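Local atomic coordinates of NreA protein (Staphylococcus carnosus subsp. carnosus TM300, PDB entry 4IUH), a protein that binds nitrate through a GAF domain and serves as the nitrate receptor of the staphylococcal nitrate regulation system. Residues Glu36-Ala41 against Leu133-Arg138. Residues are numbered along the deposited sequence; the frame is centred on the assembly and turned at random.
Sequences EKFDFA and LLLGQR
Phe40 and Gly136 form an antiparallel hydrogen-bonded pair joining two neighbouring strands of the GAF-domain sheet, and Asp39 faces the same glycine, which makes a classic beta bulge. The backbone evidence is a nearly straight bond from Gly136 N to Phe40 O (2.8 Å) and a weak, bent return bond from Phe40 N to Gly136 O. One residue on, Ala41 CA directs its hydrogen at Leu134 O, 3.1 Å away.

On the face carrying Leu135 and Ala41, which packs against helix 25-36, the Phe38 ring lies flat over Leu135. CB of Leu135 stands 3.6 Å from the ring centroid and 9° off the normal, a CH-pi contact, while Gly136 O meets the ring edge in plane. On the other face, Leu134 CD2 abuts the edge of the Phe40 ring at CE2, and Ile109 touches both side chains.

Polar side chains bind the bulge. Gln137, bent at chi2 (-76°), swings its amide back so that OE1 accepts from Asp39 N at 2.9 Å, nearly in line with the C=O bond. Asp39 OD2 also forms a salt bridge with Arg141, as Arg138 NH1 does with Glu113. Arg138 NH2 lies 3.4 Å from Phe40 CB. From the backbone of the same arginine, N donates to the anti lone pair of Asp39 OD2 at 2.9 Å and 168°.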
loop_
_atom_site.group_PDB
_atom_site.type_symbol
_atom_site.label_atom_id
_atom_site.label_comp_id
_atom_site.label_asym_id
_atom_site.label_seq_id
_atom_site.Cartn_x
_atom_site.Cartn_y
_atom_site.Cartn_z
ATOM N N GLU A 36 1.295 3.438 14.393
ATOM C CA GLU A 36 2.644 3.213 13.869
ATOM C C GLU A 36 3.323 4.525 13.475
ATOM O O GLU A 36 4.484 4.535 13.079
ATOM C CB GLU A 36 2.626 2.232 12.695
ATOM C CG GLU A 36 1.995 0.879 13.024
ATOM C CD GLU A 36 2.775 0.100 14.069
ATOM O OE1 GLU A 36 4.024 0.112 14.005
ATOM O OE2 GLU A 36 2.144 -0.522 14.959
ATOM N N LYS A 37 2.582 5.623 13.600
ATOM C CA LYS A 37 3.078 6.967 13.297
ATOM C C LYS A 37 3.444 7.162 11.825
ATOM O O LYS A 37 4.563 7.561 11.499
ATOM C CB LYS A 37 4.260 7.349 14.196
ATOM C CG LYS A 37 3.888 7.683 15.637
ATOM C CD LYS A 37 3.675 6.430 16.471
ATOM C CE LYS A 37 3.296 6.772 17.914
ATOM N NZ LYS A 37 2.764 5.585 18.655
ATOM N N PHE A 38 2.491 6.879 10.942
ATOM C CA PHE A 38 2.645 7.188 9.527
ATOM C C PHE A 38 1.768 8.386 9.135
ATOM O O PHE A 38 0.729 8.634 9.740
ATOM C CB PHE A 38 2.284 5.968 8.675
ATOM C CG PHE A 38 3.389 4.952 8.556
ATOM C CD1 PHE A 38 4.358 5.074 7.567
ATOM C CD2 PHE A 38 3.452 3.866 9.416
ATOM C CE1 PHE A 38 5.373 4.140 7.448
ATOM C CE2 PHE A 38 4.462 2.927 9.299
ATOM C CZ PHE A 38 5.423 3.067 8.309
ATOM N N ASP A 39 2.194 9.132 8.127
ATOM C CA ASP A 39 1.377 10.215 7.588
ATOM C C ASP A 39 0.212 9.704 6.720
ATOM O O ASP A 39 -0.819 10.368 6.590
ATOM C CB ASP A 39 2.250 11.179 6.776
ATOM C CG ASP A 39 3.242 11.948 7.644
ATOM O OD1 ASP A 39 2.858 12.383 8.755
ATOM O OD2 ASP A 39 4.408 12.116 7.220
ATOM N N PHE A 40 0.382 8.525 6.129
ATOM C CA PHE A 40 -0.561 8.023 5.142
ATOM C C PHE A 40 -0.633 6.502 5.158
ATOM O O PHE A 40 0.373 5.824 5.355
ATOM C CB PHE A 40 -0.162 8.509 3.740
ATOM C CG PHE A 40 -1.023 7.959 2.627
ATOM C CD1 PHE A 40 -2.315 8.412 2.442
ATOM C CD2 PHE A 40 -0.528 6.998 1.757
ATOM C CE1 PHE A 40 -3.102 7.908 1.415
ATOM C CE2 PHE A 40 -1.311 6.491 0.722
ATOM C CZ PHE A 40 -2.594 6.945 0.553
ATOM N N ALA A 41 -1.831 5.972 4.941
ATOM C CA ALA A 41 -2.022 4.536 4.786
ATOM C C ALA A 41 -3.158 4.255 3.802
ATOM O O ALA A 41 -4.120 5.025 3.713
ATOM C CB ALA A 41 -2.304 3.882 6.132
ATOM N N LEU A 133 -1.082 -3.431 1.379
ATOM C CA LEU A 133 -1.174 -2.349 2.345
ATOM C C LEU A 133 -0.026 -1.394 2.077
ATOM O O LEU A 133 1.127 -1.819 1.962
ATOM C CB LEU A 133 -1.097 -2.884 3.778
ATOM C CG LEU A 133 -0.962 -1.819 4.866
ATOM C CD1 LEU A 133 -2.235 -0.982 4.974
ATOM C CD2 LEU A 133 -0.581 -2.426 6.218
ATOM N N LEU A 134 -0.343 -0.108 1.958
ATOM C CA LEU A 134 0.680 0.914 1.758
ATOM C C LEU A 134 0.788 1.805 2.991
ATOM O O LEU A 134 -0.200 2.375 3.443
ATOM C CB LEU A 134 0.349 1.760 0.524
ATOM C CG LEU A 134 1.231 2.977 0.235
ATOM C CD1 LEU A 134 2.676 2.548 0.119
ATOM C CD2 LEU A 134 0.777 3.691 -1.038
ATOM N N LEU A 135 1.988 1.908 3.544
ATOM C CA LEU A 135 2.242 2.798 4.670
ATOM C C LEU A 135 3.238 3.849 4.190
ATOM O O LEU A 135 4.316 3.499 3.722
ATOM C CB LEU A 135 2.800 2.003 5.856
ATOM C CG LEU A 135 1.942 0.799 6.277
ATOM C CD1 LEU A 135 2.602 -0.031 7.363
ATOM C CD2 LEU A 135 0.570 1.255 6.740
ATOM N N GLY A 136 2.873 5.126 4.271
ATOM C CA GLY A 136 3.694 6.175 3.691
ATOM C C GLY A 136 3.969 7.377 4.582
ATOM O O GLY A 136 3.205 7.671 5.514
ATOM N N GLN A 137 5.075 8.061 4.296
ATOM C CA GLN A 137 5.436 9.296 4.988
ATOM C C GLN A 137 5.489 10.456 4.000
ATOM O O GLN A 137 5.627 10.252 2.794
ATOM C CB GLN A 137 6.803 9.173 5.676
ATOM C CG GLN A 137 6.924 8.078 6.727
ATOM C CD GLN A 137 6.238 8.432 8.036
ATOM O OE1 GLN A 137 5.084 8.855 8.049
ATOM N NE2 GLN A 137 6.951 8.256 9.146
ATOM N N ARG A 138 5.381 11.674 4.515
ATOM C CA ARG A 138 5.561 12.861 3.693
ATOM C C ARG A 138 6.666 13.743 4.266
ATOM O O ARG A 138 7.142 13.518 5.382
ATOM C CB ARG A 138 4.256 13.654 3.593
ATOM C CG ARG A 138 3.093 12.869 3.005
ATOM C CD ARG A 138 1.823 13.707 2.944
ATOM N NE ARG A 138 0.667 12.948 3.428
ATOM C CZ ARG A 138 -0.238 12.391 2.635
ATOM N NH1 ARG A 138 -0.130 12.535 1.326
ATOM N NH2 ARG A 138 -1.255 11.710 3.143
HETATM O O HOH W 1 4.384 10.817 10.270
#